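Local coordinates for protein cysteine protease (Xylella fastidiosa, PDB 3OIS) that is probably a cysteine peptidase of the papain family, and binds uridine diphosphate, at residues 248-254 and 266-272. Residues are numbered along the deposited sequence; the frame is centred on the assembly and turned at random.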
ATOM      1  N   ILE A 248      17.500  -2.195  15.782  1.00 22.16           N
ATOM      2  CA  ILE A 248      16.670  -3.386  15.971  1.00 19.49           C
ATOM      3  C   ILE A 248      16.503  -4.192  14.635  1.00 17.75           C
ATOM      4  O   ILE A 248      15.848  -5.214  14.640  1.00 18.98           O
ATOM      5  CB  ILE A 248      15.301  -2.990  16.581  1.00 20.02           C
ATOM      6  CG1 ILE A 248      14.533  -2.062  15.607  1.00 18.63           C
ATOM      7  CG2 ILE A 248      15.539  -2.315  18.020  1.00 23.02           C
ATOM      8  CD1 ILE A 248      13.057  -1.979  15.911  1.00 21.27           C
ATOM      9  N   ARG A 249      17.119  -3.732  13.535  1.00 16.17           N
ATOM     10  CA  ARG A 249      17.086  -4.407  12.211  1.00 16.20           C
ATOM     11  C   ARG A 249      15.612  -4.685  11.828  1.00 16.58           C
ATOM     12  O   ARG A 249      15.221  -5.806  11.487  1.00 16.67           O
ATOM     13  CB  ARG A 249      17.950  -5.694  12.200  1.00 16.86           C
ATOM     14  CG  ARG A 249      19.492  -5.411  12.416  1.00 21.68           C
ATOM     15  CD  ARG A 249      20.272  -6.750  12.537  1.00 30.94           C
ATOM     16  NE  ARG A 249      19.880  -7.629  11.417  1.00 37.62           N
ATOM     17  CZ  ARG A 249      20.340  -7.557  10.163  1.00 41.86           C
ATOM     18  NH1 ARG A 249      19.838  -8.391   9.239  1.00 42.76           N
ATOM     19  NH2 ARG A 249      21.318  -6.695   9.825  1.00 43.92           N
ATOM     20  N   HIS A 250      14.827  -3.630  11.916  1.00 15.91           N
ATOM     21  CA  HIS A 250      13.410  -3.629  11.367  1.00 15.26           C
ATOM     22  C   HIS A 250      13.178  -2.392  10.505  1.00 15.24           C
ATOM     23  O   HIS A 250      13.775  -1.348  10.766  1.00 14.85           O
ATOM     24  CB  HIS A 250      12.367  -3.646  12.454  1.00 15.35           C
ATOM     25  CG  HIS A 250      12.202  -4.957  13.164  1.00 16.72           C
ATOM     26  ND1 HIS A 250      13.206  -5.534  13.929  1.00 18.11           N
ATOM     27  CD2 HIS A 250      11.137  -5.788  13.245  1.00 13.85           C
ATOM     28  CE1 HIS A 250      12.758  -6.676  14.433  1.00 16.07           C
ATOM     29  NE2 HIS A 250      11.494  -6.831  14.058  1.00 18.94           N
ATOM     30  N   PHE A 251      12.328  -2.519   9.489  1.00 13.77           N
ATOM     31  CA  PHE A 251      11.751  -1.421   8.711  1.00 11.69           C
ATOM     32  C   PHE A 251      10.426  -1.033   9.327  1.00 11.94           C
ATOM     33  O   PHE A 251       9.683  -1.882   9.884  1.00 13.54           O
ATOM     34  CB  PHE A 251      11.520  -1.833   7.221  1.00 12.40           C
ATOM     35  CG  PHE A 251      12.783  -1.881   6.410  1.00 12.04           C
ATOM     36  CD1 PHE A 251      13.129  -0.822   5.598  1.00 12.46           C
ATOM     37  CD2 PHE A 251      13.570  -2.987   6.441  1.00 13.51           C
ATOM     38  CE1 PHE A 251      14.261  -0.811   4.806  1.00 15.57           C
ATOM     39  CE2 PHE A 251      14.793  -3.019   5.661  1.00 18.92           C
ATOM     40  CZ  PHE A 251      15.126  -1.934   4.833  1.00 16.61           C
ATOM     41  N   ARG A 252      10.148   0.274   9.302  1.00 12.81           N
ATOM     42  CA  ARG A 252       8.894   0.789   9.900  1.00 12.17           C
ATOM     43  C   ARG A 252       7.830   0.856   8.820  1.00 12.05           C
ATOM     44  O   ARG A 252       8.052   1.421   7.733  1.00 13.11           O
ATOM     45  CB  ARG A 252       9.153   2.230  10.375  1.00 15.41           C
ATOM     46  CG  ARG A 252       8.005   2.855  11.174  1.00 16.25           C
ATOM     47  CD  ARG A 252       7.908   2.091  12.454  1.00 12.35           C
ATOM     48  NE  ARG A 252       7.050   2.853  13.384  1.00 13.62           N
ATOM     49  CZ  ARG A 252       6.696   2.417  14.603  1.00 19.15           C
ATOM     50  NH1 ARG A 252       6.985   1.155  15.011  1.00 17.34           N
ATOM     51  NH2 ARG A 252       5.999   3.241  15.431  1.00 18.38           N
ATOM     52  N   ILE A 253       6.683   0.240   9.112  1.00 12.15           N
ATOM     53  CA  ILE A 253       5.576   0.202   8.121  1.00 11.65           C
ATOM     54  C   ILE A 253       4.326   0.917   8.654  1.00 13.22           C
ATOM     55  O   ILE A 253       3.940   0.736   9.787  1.00 12.70           O
ATOM     56  CB  ILE A 253       5.337  -1.252   7.597  1.00 14.17           C
ATOM     57  CG1 ILE A 253       5.006  -2.158   8.702  1.00 12.46           C
ATOM     58  CG2 ILE A 253       6.608  -1.834   6.860  1.00 14.54           C
ATOM     59  CD1 ILE A 253       4.433  -3.492   8.152  1.00 18.86           C
ATOM     60  N   ARG A 254       3.708   1.731   7.799  1.00 10.26           N
ATOM     61  CA  ARG A 254       2.392   2.357   8.032  1.00 11.96           C
ATOM     62  C   ARG A 254       1.376   1.375   7.606  1.00 11.66           C
ATOM     63  O   ARG A 254       1.271   1.027   6.429  1.00 13.43           O
ATOM     64  CB  ARG A 254       2.366   3.586   7.144  1.00 12.45           C
ATOM     65  CG  ARG A 254       1.053   4.396   7.269  1.00 12.74           C
ATOM     66  CD  ARG A 254       1.035   5.540   6.224  1.00 10.28           C
ATOM     67  NE  ARG A 254      -0.298   6.030   6.061  1.00 11.26           N
ATOM     68  CZ  ARG A 254      -0.911   6.963   6.838  1.00 10.57           C
ATOM     69  NH1 ARG A 254      -0.253   7.554   7.860  1.00 14.66           N
ATOM     70  NH2 ARG A 254      -2.174   7.320   6.598  1.00 14.04           N
ATOM     71  N   TYR A 266       1.232   1.826  13.276  1.00 15.26           N
ATOM     72  CA  TYR A 266       2.506   1.464  12.659  1.00 14.83           C
ATOM     73  C   TYR A 266       3.107   0.158  13.251  1.00 14.03           C
ATOM     74  O   TYR A 266       2.847  -0.210  14.447  1.00 14.11           O
ATOM     75  CB  TYR A 266       3.553   2.592  12.851  1.00 14.79           C
ATOM     76  CG  TYR A 266       3.236   3.810  11.989  1.00 13.50           C
ATOM     77  CD1 TYR A 266       2.151   4.714  12.321  1.00 12.73           C
ATOM     78  CD2 TYR A 266       3.950   4.063  10.813  1.00 14.22           C
ATOM     79  CE1 TYR A 266       1.880   5.812  11.528  1.00 13.13           C
ATOM     80  CE2 TYR A 266       3.622   5.178  10.002  1.00 11.27           C
ATOM     81  CZ  TYR A 266       2.576   6.002  10.341  1.00 13.48           C
ATOM     82  OH  TYR A 266       2.287   7.047   9.529  1.00 16.85           O
ATOM     83  N   PHE A 267       3.916  -0.522  12.452  1.00 13.32           N
ATOM     84  CA  PHE A 267       4.559  -1.784  12.862  1.00 13.40           C
ATOM     85  C   PHE A 267       6.007  -1.820  12.422  1.00 12.06           C
ATOM     86  O   PHE A 267       6.473  -0.943  11.648  1.00 11.57           O
ATOM     87  CB  PHE A 267       3.798  -2.973  12.217  1.00 13.84           C
ATOM     88  CG  PHE A 267       2.390  -3.129  12.710  1.00 11.14           C
ATOM     89  CD1 PHE A 267       1.307  -2.413  12.145  1.00 11.71           C
ATOM     90  CD2 PHE A 267       2.128  -4.074  13.728  1.00  9.47           C
ATOM     91  CE1 PHE A 267      -0.053  -2.641  12.625  1.00 13.29           C
ATOM     92  CE2 PHE A 267       0.803  -4.339  14.186  1.00 11.49           C
ATOM     93  CZ  PHE A 267      -0.291  -3.609  13.654  1.00 13.42           C
ATOM     94  N   TRP A 268       6.743  -2.808  12.923  1.00 12.36           N
ATOM     95  CA  TRP A 268       8.125  -3.048  12.559  1.00 13.35           C
ATOM     96  C   TRP A 268       8.230  -4.386  11.888  1.00 14.36           C
ATOM     97  O   TRP A 268       7.717  -5.410  12.433  1.00 15.28           O
ATOM     98  CB  TRP A 268       8.994  -3.159  13.817  1.00 14.52           C
ATOM     99  CG  TRP A 268       9.320  -1.835  14.568  1.00 14.24           C
ATOM    100  CD1 TRP A 268       8.991  -1.541  15.884  1.00 18.51           C
ATOM    101  CD2 TRP A 268      10.157  -0.746  14.112  1.00 15.48           C
ATOM    102  NE1 TRP A 268       9.534  -0.320  16.254  1.00 19.55           N
ATOM    103  CE2 TRP A 268      10.219   0.204  15.185  1.00 18.02           C
ATOM    104  CE3 TRP A 268      10.788  -0.442  12.889  1.00 15.50           C
ATOM    105  CZ2 TRP A 268      10.880   1.419  15.061  1.00 18.42           C
ATOM    106  CZ3 TRP A 268      11.522   0.739  12.809  1.00 17.43           C
ATOM    107  CH2 TRP A 268      11.520   1.668  13.876  1.00 17.80           C
ATOM    108  N   MET A 269       8.869  -4.390  10.706  1.00 13.66           N
ATOM    109  CA  MET A 269       9.052  -5.593   9.910  1.00 12.95           C
ATOM    110  C   MET A 269      10.562  -5.953   9.899  1.00 14.24           C
ATOM    111  O   MET A 269      11.337  -5.139   9.499  1.00 13.22           O
ATOM    112  CB  MET A 269       8.617  -5.389   8.433  1.00 12.85           C
ATOM    113  CG  MET A 269       8.855  -6.696   7.619  1.00 11.89           C
ATOM    114  SD  MET A 269       8.151  -6.509   5.906  1.00 13.73           S
ATOM    115  CE  MET A 269       6.397  -6.812   6.260  1.00 14.97           C
ATOM    116  N   PRO A 270      10.947  -7.181  10.256  1.00 16.44           N
ATOM    117  CA  PRO A 270      12.384  -7.536  10.300  1.00 16.44           C
ATOM    118  C   PRO A 270      13.073  -7.410   8.935  1.00 17.09           C
ATOM    119  O   PRO A 270      12.460  -7.660   7.908  1.00 16.25           O
ATOM    120  CB  PRO A 270      12.398  -9.035  10.684  1.00 19.41           C
ATOM    121  CG  PRO A 270      10.969  -9.342  11.177  1.00 17.83           C
ATOM    122  CD  PRO A 270      10.050  -8.283  10.649  1.00 17.30           C
ATOM    123  N   TYR A 271      14.343  -7.015   8.931  1.00 16.88           N
ATOM    124  CA  TYR A 271      15.129  -7.055   7.715  1.00 16.47           C
ATOM    125  C   TYR A 271      15.046  -8.363   6.951  1.00 16.10           C
ATOM    126  O   TYR A 271      14.957  -8.358   5.718  1.00 17.99           O
ATOM    127  CB  TYR A 271      16.612  -6.814   8.095  1.00 15.20           C
ATOM    128  CG  TYR A 271      16.910  -5.363   8.441  1.00 16.79           C
ATOM    129  CD1 TYR A 271      15.897  -4.395   8.596  1.00 18.01           C
ATOM    130  CD2 TYR A 271      18.215  -4.947   8.680  1.00 21.24           C
ATOM    131  CE1 TYR A 271      16.219  -3.070   8.933  1.00 16.99           C
ATOM    132  CE2 TYR A 271      18.531  -3.582   9.052  1.00 18.99           C
ATOM    133  CZ  TYR A 271      17.536  -2.665   9.179  1.00 19.49           C
ATOM    134  OH  TYR A 271      17.818  -1.335   9.530  1.00 17.01           O
ATOM    135  N   GLU A 272      15.042  -9.485   7.680  1.00 17.52           N
ATOM    136  CA  GLU A 272      15.017 -10.827   7.024  1.00 17.35           C
ATOM    137  C   GLU A 272      13.635 -11.119   6.397  1.00 16.23           C
ATOM    138  O   GLU A 272      13.508 -12.024   5.542  1.00 17.51           O
ATOM    139  CB  GLU A 272      15.302 -11.916   8.083  1.00 19.73           C
ATOM    140  CG  GLU A 272      16.670 -11.846   8.856  1.00 25.07           C
ATOM    141  CD  GLU A 272      16.781 -10.770  10.004  1.00 35.19           C
ATOM    142  OE1 GLU A 272      17.931 -10.630  10.541  1.00 36.47           O
ATOM    143  OE2 GLU A 272      15.776 -10.045  10.373  1.00 28.49           O
TER
HETATM  144  O   HOH W   1      15.527  -8.262  12.487  1.00 25.20           O
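W268 is covered on one face by I248, from the loop leading into strand 250-254, and on the other by R252 of that strand. I248 brings its CD1 methyl 3.7 Å from the five-membered ring centroid. Bent at chi2 (67°), the arginine sets CD over the six-membered ring and its guanidinium over the five-membered one in a cation-pi contact, CZ 4.4 Å from that centroid; Y266 CB lies over one face of the guanidinium, and E263 takes NH1 in a salt bridge. On the same side of the sheet, R254 extends along Y266 and offers NH1 to Y266 OH at 3.1 Å, edge-on in the guanidinium plane; the carbonyls of F67 and Q68 also hold its nitrogens, and Y70 adds a cation-pi contact.

Beneath lies antiparallel pairing: F251 with M269 and I253 with F267 each exchange two backbone hydrogen bonds. At the far end, R249 and H250 share a G1 bulge opposite D245, with R249 in the left-handed region (phi 52°). R249 CB packs over the Y271 ring, NH1 forms a salt bridge to E272 OE1 at 3.2 Å, and R249 O accepts from Y271 N and from a water that also reaches E272 OE2. H250 ND1 donates to I248 O (2.8 Å), which helps fix the imidazole's rotation, and P270 CA lies over one ring face. Y271 OH, in turn, binds D246.

The hairpin thus illustrates how different two sides of one sheet can be: arginines and aromatics (R252, R254, Y266, W268) against apolar F251, I253, F267 and M269. F251 packs on helix 191-199, I253 and M269 on strand 204-211. Away from the UDP site, in an antiparallel sheet consistent with the beta-rich domain of papain-like proteases, strand 250-254 is flanked by 266-270 on one edge and 233-245 on the other, and helix 271-274 follows directly from P270.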